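Local coordinates for protein L-lysine 6-oxidase (Marinomonas mediterranea, PDB 3WEU) that oxidises the epsilon-amino group of free L-lysine with a cysteine tryptophylquinone cofactor, releasing ammonium and the hydrogen peroxide that makes it antibacterial, at residues A[99-104]-A[385-390]; A[263-268]-A[461-466]; A[348-353]-A[359-364]; A[355-360]-A[397-402]; A[445-448]-A[453-456]. All blocks are in the same frame, centred on the assembly; numbering follows the deposited sequence. Where two conformers were deposited one is given.

Interaction 1 (A[99-104]-A[385-390]); sequences FRELNG and SVSSSN. With SO4 (sulfate ion), chain C.
Glu101 and Ser387 meet through one short hydrogen bond, in which the serine hydroxyl donates from OG to Glu101 OE1 over 2.7 Å. The donor does not lie in the plane of the carboxylate but reaches OE1 from above it, 37° out. Ser387 presents its hydroxyl with OG between the backbone N and the carbonyl carbon (chi1 58°), which leaves Ser387 CB 3.3 Å from Glu101 OE1. The other carboxylate oxygen faces a hydrocarbon neighbour: Glu101 OE2 lies 4.1 Å from Val386 CG1, with the two side chains crossing at about a right angle. A bend at chi2 (81°) folds the glutamate chain so that OE1 turns to the serine hydroxyl while CG and OE2 pack beside Val386.

Further out, Glu101 OE1 also receives a hydrogen bond from the hydroxyl of Tyr392, and Asn397 ND2 bonds to Ser387 OG. The glutamate itself occupies the second position of a type II' beta turn from Arg100 to Asn103. Arg100 O closes this turn by accepting twice, from Asn103 N at 3.0 Å and from the side-chain Asn103 ND2 at 2.9 Å. At the start of the segment 99-104, Phe99 N donates to sulfate O4 over 2.8 Å in a nearly straight bond, and Arg122 holds the same ion.

The contact thus joins a loop of the N-terminal family region to one of the C-terminal region. Two hydroxyl donors on OE1 satisfy that oxygen of the buried carboxylate and limit how far its end can turn.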
# COMPACT_ATOMS: atom_id res chain seq x y z
N PHE A 99 -1.04 -5.69 22.08
CA PHE A 99 -2.29 -5.81 22.80
C PHE A 99 -3.20 -6.85 22.14
O PHE A 99 -3.53 -6.80 20.97
CB PHE A 99 -3.02 -4.46 22.93
CG PHE A 99 -4.22 -4.56 23.86
CD1 PHE A 99 -4.05 -4.65 25.24
CD2 PHE A 99 -5.50 -4.64 23.34
CE1 PHE A 99 -5.11 -4.79 26.08
CE2 PHE A 99 -6.57 -4.80 24.20
CZ PHE A 99 -6.37 -4.85 25.55
N ARG A 100 -3.54 -7.87 22.94
CA ARG A 100 -4.48 -8.90 22.58
C ARG A 100 -5.60 -9.09 23.60
O ARG A 100 -5.72 -10.18 24.23
CB ARG A 100 -3.70 -10.20 22.43
CG ARG A 100 -2.92 -10.18 21.12
CD ARG A 100 -2.29 -11.53 20.95
NE ARG A 100 -1.60 -11.69 19.66
CZ ARG A 100 -1.09 -12.84 19.23
NH1 ARG A 100 -1.12 -13.93 20.00
NH2 ARG A 100 -0.52 -12.89 18.03
N GLU A 101 -6.40 -8.02 23.77
CA GLU A 101 -7.46 -8.06 24.68
C GLU A 101 -7.03 -8.55 26.06
O GLU A 101 -6.11 -7.97 26.66
CB GLU A 101 -8.62 -8.84 24.05
CG GLU A 101 -9.05 -8.28 22.72
CD GLU A 101 -8.17 -8.71 21.54
OE1 GLU A 101 -7.94 -9.93 21.33
OE2 GLU A 101 -7.69 -7.79 20.87
N LEU A 102 -7.67 -9.60 26.58
CA LEU A 102 -7.45 -9.99 27.95
C LEU A 102 -6.26 -10.92 28.16
O LEU A 102 -5.92 -11.25 29.31
CB LEU A 102 -8.67 -10.63 28.52
CG LEU A 102 -9.80 -9.83 29.13
CD1 LEU A 102 -9.57 -8.53 29.86
CD2 LEU A 102 -11.22 -10.09 28.75
N ASN A 103 -5.58 -11.26 27.06
CA ASN A 103 -4.39 -12.13 27.20
C ASN A 103 -3.34 -11.36 27.92
O ASN A 103 -3.03 -10.18 27.57
CB ASN A 103 -3.88 -12.60 25.86
CG ASN A 103 -4.86 -13.58 25.18
OD1 ASN A 103 -5.04 -14.74 25.61
ND2 ASN A 103 -5.58 -13.08 24.23
N GLY A 104 -2.75 -12.01 28.91
CA GLY A 104 -1.76 -11.35 29.72
C GLY A 104 -2.26 -10.91 31.04
O GLY A 104 -1.48 -10.60 31.90
N SER A 385 -15.05 -7.95 23.15
CA SER A 385 -16.02 -8.18 22.11
C SER A 385 -15.34 -8.36 20.73
O SER A 385 -16.02 -8.32 19.73
CB SER A 385 -16.95 -6.97 22.02
OG SER A 385 -16.16 -5.74 21.94
N VAL A 386 -14.03 -8.47 20.72
CA VAL A 386 -13.19 -8.39 19.53
C VAL A 386 -12.69 -9.75 19.06
O VAL A 386 -12.77 -10.07 17.85
CB VAL A 386 -11.98 -7.47 19.85
CG1 VAL A 386 -11.07 -7.37 18.64
CG2 VAL A 386 -12.51 -6.04 20.14
N SER A 387 -12.20 -10.56 19.97
CA SER A 387 -11.62 -11.89 19.55
C SER A 387 -12.39 -13.08 20.14
O SER A 387 -12.90 -13.02 21.24
CB SER A 387 -10.12 -11.94 19.94
OG SER A 387 -9.97 -11.74 21.35
N SER A 388 -12.54 -14.13 19.37
CA SER A 388 -13.26 -15.31 19.80
C SER A 388 -12.43 -16.22 20.66
O SER A 388 -11.21 -16.06 20.77
CB SER A 388 -13.69 -16.11 18.54
OG SER A 388 -14.57 -15.40 17.72
N SER A 389 -13.08 -17.24 21.21
CA SER A 389 -12.43 -18.25 22.04
C SER A 389 -11.27 -18.91 21.31
O SER A 389 -10.30 -19.31 21.96
CB SER A 389 -13.44 -19.35 22.42
OG SER A 389 -13.98 -20.02 21.28
N ASN A 390 -11.39 -19.00 19.97
CA ASN A 390 -10.41 -19.75 19.17
C ASN A 390 -9.44 -18.92 18.38
O ASN A 390 -8.87 -19.41 17.42
CB ASN A 390 -11.09 -20.78 18.25
CG ASN A 390 -11.97 -20.14 17.19
OD1 ASN A 390 -12.48 -19.04 17.38
ND2 ASN A 390 -12.20 -20.85 16.12
S SO4 C . -0.08 -3.66 18.97
O1 SO4 C . -0.08 -5.06 18.41
O2 SO4 C . 1.38 -3.23 18.89
O3 SO4 C . -0.88 -2.74 18.08
O4 SO4 C . -0.70 -3.54 20.36

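Interaction 2 (A[263-268]-A[461-466]); sequences DTCFDV and VIYKDA
Tyr463 reaches across from the loop 461-466 to Cys265 and Val268 on the helix 263-268, and its ring makes the side-chain contact. The loop enters as the end of a 3-10 turn at Val461 and Ile462; the Ile462 side chain packs on strand 468-469 and helix 489-492 instead. At Tyr463 the chain extends, and CG stands anti to the carbonyl carbon (chi1 -61°), directing the ring at the helix.

The phenol end lies by the cysteine: Cys265 SG is 3.3 Å from Tyr463 OH and 4.0 Å from Tyr463 CE2. The sulfur sits 5.1 Å from the ring centroid and 72° off the ring normal, an oblique sulfur-aromatic contact. At the CE1 flank of the ring lies the valine, with Val268 CG1 3.9 Å from Tyr463 CE1. Cys265 and Val268 are three residues apart on helix 261-272, close to one turn, so SG of one and CG1 of the other both reach the ring, which packs against a single ridge of the helix. The hydroxyl of Tyr463 is hydrogen-bonded to the carbonyl oxygen of Leu457, which ties the ring back to the earlier part of its own loop.

At Lys464 the chain turns a corner. Asp465 follows, and its OD1 takes a hydrogen bond of 2.8 Å from Ala466 N on the anti side but well out of the carboxylate plane. Ala466 then brings the backbone back to the helix, its CA 6.4 Å from that of Cys265.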
# COMPACT_ATOMS: atom_id res chain seq x y z
N ASP A 263 -13.63 4.48 40.50
CA ASP A 263 -14.44 3.31 40.86
C ASP A 263 -13.54 2.05 40.85
O ASP A 263 -13.66 1.21 41.74
CB ASP A 263 -15.63 3.10 39.95
CG ASP A 263 -16.55 4.25 39.96
OD1 ASP A 263 -16.89 4.70 41.05
OD2 ASP A 263 -16.86 4.79 38.89
N THR A 264 -12.64 1.93 39.87
CA THR A 264 -11.75 0.77 39.81
C THR A 264 -10.90 0.67 41.08
O THR A 264 -10.83 -0.39 41.76
CB THR A 264 -10.87 0.77 38.57
OG1 THR A 264 -11.68 0.74 37.40
CG2 THR A 264 -9.91 -0.43 38.59
N CYS A 265 -10.25 1.78 41.42
CA CYS A 265 -9.37 1.80 42.60
C CYS A 265 -10.16 1.50 43.87
O CYS A 265 -9.67 0.77 44.73
CB CYS A 265 -8.57 3.11 42.72
SG CYS A 265 -7.34 3.25 41.43
N PHE A 266 -11.37 2.08 44.01
CA PHE A 266 -12.23 1.87 45.13
C PHE A 266 -12.61 0.38 45.26
O PHE A 266 -12.48 -0.21 46.31
CB PHE A 266 -13.50 2.76 45.01
CG PHE A 266 -14.39 2.70 46.19
CD1 PHE A 266 -13.96 3.26 47.39
CD2 PHE A 266 -15.59 1.99 46.18
CE1 PHE A 266 -14.75 3.14 48.53
CE2 PHE A 266 -16.38 1.92 47.29
CZ PHE A 266 -15.98 2.51 48.47
N ASP A 267 -13.04 -0.21 44.15
CA ASP A 267 -13.46 -1.63 44.16
C ASP A 267 -12.29 -2.54 44.56
O ASP A 267 -12.46 -3.43 45.39
CB ASP A 267 -13.93 -1.97 42.74
CG ASP A 267 -14.23 -3.43 42.52
OD1 ASP A 267 -15.03 -4.00 43.31
OD2 ASP A 267 -13.68 -3.95 41.51
N VAL A 268 -11.13 -2.33 43.96
CA VAL A 268 -9.93 -3.03 44.33
C VAL A 268 -9.65 -2.86 45.82
O VAL A 268 -9.32 -3.87 46.53
CB VAL A 268 -8.72 -2.59 43.48
CG1 VAL A 268 -7.41 -3.14 44.02
CG2 VAL A 268 -8.86 -3.02 42.06
N VAL A 461 -2.10 -6.44 43.04
CA VAL A 461 -0.65 -6.56 43.31
C VAL A 461 0.19 -5.34 42.89
O VAL A 461 1.35 -5.22 43.30
CB VAL A 461 -0.03 -7.83 42.74
CG1 VAL A 461 -0.84 -9.08 43.12
CG2 VAL A 461 0.17 -7.70 41.26
N ILE A 462 -0.36 -4.42 42.08
CA ILE A 462 0.37 -3.20 41.77
C ILE A 462 0.23 -2.11 42.78
O ILE A 462 0.87 -1.07 42.64
CB ILE A 462 0.01 -2.65 40.38
CG1 ILE A 462 -1.38 -2.01 40.35
CG2 ILE A 462 0.12 -3.72 39.34
CD1 ILE A 462 -1.59 -1.11 39.17
N TYR A 463 -0.59 -2.30 43.79
CA TYR A 463 -0.86 -1.32 44.82
C TYR A 463 -0.24 -1.66 46.12
O TYR A 463 -0.26 -2.81 46.52
CB TYR A 463 -2.35 -1.22 45.13
CG TYR A 463 -3.26 -0.78 43.95
CD1 TYR A 463 -3.80 -1.70 43.10
CD2 TYR A 463 -3.55 0.56 43.72
CE1 TYR A 463 -4.57 -1.33 42.00
CE2 TYR A 463 -4.33 0.96 42.65
CZ TYR A 463 -4.85 0.01 41.79
OH TYR A 463 -5.64 0.46 40.77
N LYS A 464 0.20 -0.67 46.86
CA LYS A 464 0.58 -0.91 48.25
C LYS A 464 -0.56 -0.69 49.20
O LYS A 464 -0.52 -1.19 50.31
CB LYS A 464 1.82 -0.06 48.63
CG LYS A 464 1.80 1.37 48.15
CD LYS A 464 3.13 2.03 48.49
CE LYS A 464 3.15 3.49 48.12
NZ LYS A 464 2.26 4.27 49.04
N ASP A 465 -1.58 0.09 48.81
CA ASP A 465 -2.82 0.16 49.56
C ASP A 465 -3.85 0.79 48.59
O ASP A 465 -3.49 1.16 47.46
CB ASP A 465 -2.63 1.07 50.80
CG ASP A 465 -3.67 0.86 51.86
OD1 ASP A 465 -4.77 0.25 51.67
OD2 ASP A 465 -3.41 1.39 52.97
N ALA A 466 -5.10 0.88 49.00
CA ALA A 466 -6.15 1.42 48.16
C ALA A 466 -5.70 2.79 47.60
O ALA A 466 -5.20 3.61 48.36
CB ALA A 466 -7.40 1.59 48.97

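Interaction 3 (A[348-353]-A[359-364]); sequences QLDNKV and QPQQVL. With EDO (1,2-ethanediol), chain N.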
# COMPACT_ATOMS: atom_id res chain seq x y z
N GLN A 348 -24.87 -9.20 35.76
CA GLN A 348 -23.97 -9.69 36.78
C GLN A 348 -22.59 -9.82 36.15
O GLN A 348 -22.45 -9.87 34.90
CB GLN A 348 -24.51 -11.03 37.30
CG GLN A 348 -25.84 -10.90 38.03
CD GLN A 348 -25.70 -10.23 39.41
OE1 GLN A 348 -24.82 -10.57 40.16
NE2 GLN A 348 -26.49 -9.23 39.68
N LEU A 349 -21.55 -9.86 36.99
CA LEU A 349 -20.18 -10.03 36.51
C LEU A 349 -19.83 -11.45 36.14
O LEU A 349 -20.23 -12.34 36.87
CB LEU A 349 -19.11 -9.55 37.51
CG LEU A 349 -18.94 -8.02 37.60
CD1 LEU A 349 -20.18 -7.39 38.22
CD2 LEU A 349 -17.71 -7.67 38.43
N ASP A 350 -19.09 -11.63 35.05
CA ASP A 350 -18.56 -12.95 34.74
C ASP A 350 -17.54 -13.33 35.82
O ASP A 350 -16.85 -12.48 36.38
CB ASP A 350 -17.81 -12.96 33.40
CG ASP A 350 -18.74 -12.99 32.21
OD1 ASP A 350 -19.95 -12.89 32.43
OD2 ASP A 350 -18.24 -13.06 31.06
N ASN A 351 -17.38 -14.63 36.05
CA ASN A 351 -16.23 -15.08 36.84
C ASN A 351 -14.93 -14.86 36.00
O ASN A 351 -14.92 -14.43 34.80
CB ASN A 351 -16.43 -16.55 37.21
CG ASN A 351 -16.36 -17.46 36.01
OD1 ASN A 351 -15.69 -17.13 35.02
ND2 ASN A 351 -17.05 -18.60 36.07
N LYS A 352 -13.81 -15.02 36.63
CA LYS A 352 -12.56 -14.85 35.90
C LYS A 352 -11.90 -16.21 35.66
O LYS A 352 -10.70 -16.37 35.83
CB LYS A 352 -11.69 -13.87 36.58
CG LYS A 352 -12.29 -12.42 36.28
CD LYS A 352 -11.30 -11.36 36.63
CE LYS A 352 -11.70 -9.95 36.27
NZ LYS A 352 -13.00 -9.62 36.86
N VAL A 353 -12.68 -17.09 35.04
CA VAL A 353 -12.27 -18.49 34.77
C VAL A 353 -12.04 -18.63 33.29
O VAL A 353 -12.87 -18.26 32.52
CB VAL A 353 -13.33 -19.48 35.19
CG1 VAL A 353 -12.95 -20.93 34.81
CG2 VAL A 353 -13.49 -19.39 36.70
N GLN A 359 -21.97 -17.08 30.31
CA GLN A 359 -21.86 -16.27 31.49
C GLN A 359 -22.64 -15.01 31.21
O GLN A 359 -22.93 -14.72 30.05
CB GLN A 359 -20.38 -15.97 31.77
CG GLN A 359 -19.61 -17.21 32.35
CD GLN A 359 -18.55 -16.77 33.32
OE1 GLN A 359 -18.84 -16.33 34.43
NE2 GLN A 359 -17.33 -16.77 32.84
N PRO A 360 -22.96 -14.26 32.25
CA PRO A 360 -23.87 -13.13 32.06
C PRO A 360 -23.38 -12.02 31.08
O PRO A 360 -24.24 -11.34 30.49
CB PRO A 360 -24.05 -12.54 33.47
CG PRO A 360 -23.46 -13.58 34.41
CD PRO A 360 -22.61 -14.50 33.66
N GLN A 361 -22.08 -11.78 30.97
CA GLN A 361 -21.59 -10.70 30.08
C GLN A 361 -21.60 -11.09 28.61
O GLN A 361 -21.32 -10.25 27.77
CB GLN A 361 -20.25 -10.17 30.55
CG GLN A 361 -20.42 -9.47 31.91
CD GLN A 361 -19.16 -8.85 32.43
OE1 GLN A 361 -18.56 -9.31 33.44
NE2 GLN A 361 -18.80 -7.75 31.82
N GLN A 362 -21.98 -12.34 28.30
CA GLN A 362 -22.23 -12.78 26.93
C GLN A 362 -23.68 -12.67 26.53
O GLN A 362 -24.02 -13.00 25.40
CB GLN A 362 -21.64 -14.20 26.68
CG GLN A 362 -20.17 -14.19 26.40
CD GLN A 362 -19.36 -13.56 27.54
OE1 GLN A 362 -18.94 -12.41 27.49
NE2 GLN A 362 -19.15 -14.32 28.59
N VAL A 363 -24.54 -12.23 27.46
CA VAL A 363 -25.94 -12.06 27.22
C VAL A 363 -26.24 -10.59 26.90
O VAL A 363 -25.95 -9.69 27.67
CB VAL A 363 -26.77 -12.48 28.44
CG1 VAL A 363 -28.25 -12.43 28.15
CG2 VAL A 363 -26.44 -13.94 28.83
N LEU A 364 -26.85 -10.38 25.75
CA LEU A 364 -27.19 -9.01 25.35
C LEU A 364 -28.48 -8.56 26.00
O LEU A 364 -28.50 -7.54 26.63
CB LEU A 364 -27.37 -8.96 23.85
CG LEU A 364 -27.95 -7.67 23.31
CD1 LEU A 364 -26.94 -6.58 23.56
CD2 LEU A 364 -28.28 -7.78 21.82
C1 EDO N . -13.95 -10.05 40.84
O1 EDO N . -13.30 -10.61 39.67
C2 EDO N . -14.43 -8.61 40.68
O2 EDO N . -13.82 -7.97 39.57
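Two irregular backbone segments pass close together, with CA atoms 5.8 Å apart at Gln348 and Pro360 and 5.7 Å at Asp350 and Gln359, and the second makes a 3-10 turn over 360-362. Asp350 OD1 accepts from Gln361 N at 2.8 Å, its OD2 from Gln362 NE2 at 2.9 Å, both on the syn side of the carboxylate. The Gln362 amide stands steeply to the carboxylate, planes 75° apart, yet NE2 meets OD2 within its own amide plane. Gln359 approaches differently, its amide stacked on the carboxylate at a tilt of only 20°.

Gln361 bonds in the reverse direction. Extended beyond CG, its chain brings OE1 to Asp350 N for a nearly straight bond of 2.9 Å, with the donor in the carbonyl plane on a lone pair. Aspartate and glutamine thus each bind the other's backbone N-H through a side-chain oxygen. One residue on, Gln359 OE1 takes Asn351 N at 2.8 Å, while Gln359 NE2 gives a weak bond to Asn351 OD1. With the asparagine chi1 at 68°, OD1 also accepts from Val353 N, which comes from above the amide's carbonyl plane, and ND2 goes to Asp356. Pro360 CB packs on Gln348 O at 3.4 Å, a carbonyl oxygen that the contact buries without a polar partner. Lys352, its first side-chain bond pointing away, binds a 1,2-ethanediol through NZ.

Beyond the turn, Gln362 OE1 accepts from Lys401 N, linking it to strand 400-402. Asn351, accepting from the N-H two residues on, forms an Asx turn, and the whole is a loop closed on itself largely by side-chain-to-backbone bonds.

Interaction 4 (A[355-360]-A[397-402]); sequences GDYDQP and NVVEKF
Tyr357 holds the segment 397-402 by one hydrogen bond and one apolar contact. In the polar part, Tyr357 OH donates to Asn397 O over a short 2.6 Å. The hydroxyl comes to the carbonyl from above its plane, 46° out and so not along a lone pair, whereas the carbonyl oxygen lies at the edge of the phenol ring, near the ring plane. That oxygen also sits 3.2 Å from Tyr357 CE1. Asn397 turns its side chain away from the tyrosine: its ND2 serves Ser388 O, and its OD1 takes Asn103 ND2, so the residue whose carbonyl binds the phenol is held by further bonds.

The apolar part belongs to Val399. Its CG2 lies 3.5 Å from Tyr357 CE1, its CB 3.9 Å from Tyr357 CD1 in the plane of the ring, and the two side chains meet at about a right angle. With CG of the tyrosine anti to the carbonyl carbon (chi1 -63°), the CE1 edge of the ring is brought to Asn397 O and Val399.

Within the loop 355-360, Gln359 NE2 bonds to Asp356 O at 3.1 Å, nearly straight and with the acceptor in the amide plane. This bond spans Tyr357 and Asp358, the latter the centre of an inverse gamma turn.

In sequence the loop falls between helix 336-344 and strand 381-382, and in space it lies over the approach to strand 400-402. That strand pairs by its backbone with Gly382 and Gln361, and Lys401 and Phe402 pack on strand 518-522.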
# COMPACT_ATOMS: atom_id res chain seq x y z
N GLY A 355 -12.02 -20.32 29.72
CA GLY A 355 -12.85 -21.29 29.03
C GLY A 355 -14.28 -21.36 29.46
O GLY A 355 -14.94 -22.33 29.15
N ASP A 356 -14.82 -20.35 30.19
CA ASP A 356 -16.17 -20.43 30.64
C ASP A 356 -16.93 -19.32 29.88
O ASP A 356 -16.72 -18.14 30.13
CB ASP A 356 -16.13 -20.20 32.11
CG ASP A 356 -17.45 -20.39 32.80
OD1 ASP A 356 -18.56 -20.36 32.16
OD2 ASP A 356 -17.36 -20.54 34.05
N TYR A 357 -17.69 -19.65 28.88
CA TYR A 357 -18.28 -18.68 27.99
C TYR A 357 -19.72 -18.36 28.28
O TYR A 357 -20.16 -17.20 28.09
CB TYR A 357 -18.09 -19.14 26.50
CG TYR A 357 -16.66 -19.21 26.17
CD1 TYR A 357 -15.92 -18.02 25.98
CD2 TYR A 357 -15.94 -20.42 26.17
CE1 TYR A 357 -14.56 -18.04 25.76
CE2 TYR A 357 -14.60 -20.45 25.94
CZ TYR A 357 -13.91 -19.29 25.74
OH TYR A 357 -12.56 -19.27 25.59
N ASP A 358 -20.48 -19.33 28.81
CA ASP A 358 -21.88 -19.11 29.01
C ASP A 358 -22.15 -18.41 30.32
O ASP A 358 -22.50 -19.03 31.28
CB ASP A 358 -22.70 -20.41 28.89
CG ASP A 358 -24.20 -20.16 28.84
OD1 ASP A 358 -24.68 -19.02 28.67
OD2 ASP A 358 -24.95 -21.15 28.96
N GLN A 359 -21.97 -17.08 30.31
CA GLN A 359 -21.86 -16.27 31.49
C GLN A 359 -22.64 -15.01 31.21
O GLN A 359 -22.93 -14.72 30.05
CB GLN A 359 -20.38 -15.97 31.77
CG GLN A 359 -19.61 -17.21 32.35
CD GLN A 359 -18.55 -16.77 33.32
OE1 GLN A 359 -18.84 -16.33 34.43
NE2 GLN A 359 -17.33 -16.77 32.84
N PRO A 360 -22.96 -14.26 32.25
CA PRO A 360 -23.87 -13.13 32.06
C PRO A 360 -23.38 -12.02 31.08
O PRO A 360 -24.24 -11.34 30.49
CB PRO A 360 -24.05 -12.54 33.47
CG PRO A 360 -23.46 -13.58 34.41
CD PRO A 360 -22.61 -14.50 33.66
N ASN A 397 -9.43 -18.57 24.67
CA ASN A 397 -9.26 -17.12 24.78
C ASN A 397 -10.45 -16.53 25.55
O ASN A 397 -11.62 -16.91 25.28
CB ASN A 397 -9.19 -16.57 23.39
CG ASN A 397 -8.88 -15.08 23.37
OD1 ASN A 397 -8.06 -14.56 24.18
ND2 ASN A 397 -9.63 -14.37 22.51
N VAL A 398 -10.17 -15.65 26.49
CA VAL A 398 -11.24 -15.09 27.34
C VAL A 398 -12.05 -14.08 26.54
O VAL A 398 -11.47 -13.16 25.90
CB VAL A 398 -10.65 -14.43 28.56
CG1 VAL A 398 -11.70 -13.73 29.45
CG2 VAL A 398 -9.92 -15.49 29.42
N VAL A 399 -13.36 -14.26 26.62
CA VAL A 399 -14.36 -13.40 25.95
C VAL A 399 -15.12 -12.63 27.03
O VAL A 399 -15.43 -13.14 28.09
CB VAL A 399 -15.33 -14.27 25.16
CG1 VAL A 399 -16.55 -13.54 24.64
CG2 VAL A 399 -14.58 -14.94 24.04
N GLU A 400 -15.42 -11.36 26.76
CA GLU A 400 -16.31 -10.61 27.64
C GLU A 400 -17.03 -9.58 26.77
O GLU A 400 -16.52 -8.52 26.49
CB GLU A 400 -15.56 -9.96 28.79
CG GLU A 400 -16.50 -9.37 29.78
CD GLU A 400 -15.86 -8.29 30.61
OE1 GLU A 400 -15.33 -8.66 31.71
OE2 GLU A 400 -15.86 -7.08 30.18
N LYS A 401 -18.18 -9.95 26.29
CA LYS A 401 -18.78 -9.24 25.14
C LYS A 401 -19.40 -7.91 25.53
O LYS A 401 -19.24 -6.88 24.80
CB LYS A 401 -19.85 -10.09 24.54
CG LYS A 401 -19.35 -11.30 23.80
CD LYS A 401 -20.51 -12.01 23.11
CE LYS A 401 -19.95 -13.12 22.20
NZ LYS A 401 -21.06 -13.68 21.38
N PHE A 402 -20.14 -7.92 26.66
CA PHE A 402 -20.95 -6.76 27.11
C PHE A 402 -20.65 -6.32 28.51
O PHE A 402 -20.14 -7.09 29.35
CB PHE A 402 -22.46 -7.06 26.96
CG PHE A 402 -22.84 -7.51 25.56
CD1 PHE A 402 -22.86 -6.59 24.51
CD2 PHE A 402 -23.20 -8.82 25.30
CE1 PHE A 402 -23.17 -6.95 23.24
CE2 PHE A 402 -23.53 -9.19 24.02
CZ PHE A 402 -23.52 -8.27 22.98

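Interaction 5 (A[445-448]-A[453-456]); sequences LPMC and MTWS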
# COMPACT_ATOMS: atom_id res chain seq x y z
N LEU A 445 -14.07 1.13 32.89
CA LEU A 445 -14.49 -0.04 32.15
C LEU A 445 -15.24 0.44 30.91
O LEU A 445 -15.83 1.53 30.95
CB LEU A 445 -15.48 -0.86 32.96
CG LEU A 445 -14.98 -1.50 34.23
CD1 LEU A 445 -16.13 -2.03 35.03
CD2 LEU A 445 -14.04 -2.62 33.78
N PRO A 446 -15.17 -0.31 29.80
CA PRO A 446 -14.38 -1.49 29.57
C PRO A 446 -12.92 -1.11 29.37
O PRO A 446 -12.59 0.06 29.34
CB PRO A 446 -14.93 -2.08 28.26
CG PRO A 446 -15.54 -0.91 27.54
CD PRO A 446 -15.98 0.06 28.61
N MET A 447 -12.08 -2.13 29.24
CA MET A 447 -10.67 -1.96 29.03
C MET A 447 -10.19 -2.95 27.95
O MET A 447 -9.84 -4.09 28.29
CB MET A 447 -9.97 -2.17 30.38
CG MET A 447 -9.89 -0.93 31.27
SD MET A 447 -9.12 -1.32 32.80
CE MET A 447 -8.85 0.32 33.52
N CYS A 448 -10.23 -2.52 26.70
CA CYS A 448 -9.88 -3.30 25.55
C CYS A 448 -9.14 -2.52 24.47
O CYS A 448 -9.45 -2.64 23.30
CB CYS A 448 -11.14 -4.01 24.98
SG CYS A 448 -10.80 -5.38 23.79
N MET A 453 -5.49 3.94 30.67
CA MET A 453 -4.89 2.84 31.36
C MET A 453 -5.70 1.60 31.07
O MET A 453 -6.85 1.71 30.62
CB MET A 453 -4.81 3.12 32.83
CG MET A 453 -3.70 4.12 33.20
SD MET A 453 -3.92 4.69 34.90
CE MET A 453 -4.91 6.14 34.63
N THR A 454 -5.12 0.43 31.34
CA THR A 454 -5.87 -0.80 31.06
C THR A 454 -5.90 -1.68 32.32
O THR A 454 -5.68 -1.19 33.43
CB THR A 454 -5.37 -1.51 29.82
OG1 THR A 454 -6.27 -2.55 29.40
CG2 THR A 454 -3.96 -2.07 30.03
N TRP A 455 -6.14 -2.97 32.13
CA TRP A 455 -6.62 -3.83 33.19
C TRP A 455 -5.59 -4.22 34.21
O TRP A 455 -5.94 -4.84 35.23
CB TRP A 455 -7.37 -5.07 32.62
CG TRP A 455 -6.79 -5.62 31.39
CD1 TRP A 455 -7.41 -5.73 30.19
CD2 TRP A 455 -5.51 -6.25 31.25
NE1 TRP A 455 -6.58 -6.33 29.29
CE2 TRP A 455 -5.43 -6.72 29.92
CE3 TRP A 455 -4.46 -6.53 32.13
CZ2 TRP A 455 -4.27 -7.35 29.39
CZ3 TRP A 455 -3.31 -7.22 31.61
CH2 TRP A 455 -3.23 -7.58 30.23
N SER A 456 -4.35 -3.76 34.03
CA SER A 456 -3.42 -3.89 35.16
C SER A 456 -3.88 -3.12 36.35
O SER A 456 -3.55 -3.45 37.48
CB SER A 456 -2.00 -3.48 34.71
OG SER A 456 -1.93 -2.14 34.24
O HOH W 1 -9.11 -6.49 27.15
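The segments 445-448 and 453-456 are the two sides of a buried loop beside the cysteine tryptophylquinone cofactor. The first side holds the quinone directly: Cys448 N donates to its O7, and Pro446 O, after a cis peptide, accepts from its indole N-H. Met447, between these two, faces the opposite segment and makes nearly all of the contact, its CA 5.3 Å from that of Thr454.

The methionine chain is extended beyond CG (chi2 178°, chi3 169°) and lies along the backbone of 453-455. Met447 SD rests against the peptide that joins Thr454 to Trp455, 3.3 Å from Thr454 C and 3.5 Å from Trp455 N, and it also approaches Trp455 CB at 4.1 Å. The methyl carbon goes further, with Met447 CE 3.5 Å from Thr454 O. Nearer the base of the chain, Met447 CB lies 3.8 Å from Thr454 OG1, a hydroxyl whose hydrogen bond is with Pro449 O, in the link between the segments. Met447 N bonds to Ser383 OG, and its side chain shares Leu261 of helix 261-272 with Met453. Across the contact the thioether packs on a peptide group, with no direct hydrogen bond between the two segments.

Trp455 turns its indole edge toward the segment 445-448 and donates from NE1 to Glu101 O. The same edge faces a water lying in the plane of the ring: this water donates to Met447 O at 2.8 Å and accepts a weak bond from Trp455 NE1 at 3.3 Å, bridging the two segments.

Interaction 5, about 8 Å from the chain centre, is the most central contact and touches the quinone; interactions 1, 2 and 4 are also buried, while interaction 3 is partly exposed. The chemistry differs: interactions 2 and 5 rest on sulfur and apolar packing, interactions 1 and 4 each turn on one short hydroxyl bond, and the network of amide and carboxylate bonds belongs to the partly exposed interaction 3. Interactions 3 and 4 share Gln359 and Pro360 and lie on the same loop. Asn397 joins interaction 4 to interaction 1, whose Glu101 carbonyl in turn meets the tryptophan of interaction 5. Interaction 2 stands aside, touching only interaction 5, through Ile462 and Ser456.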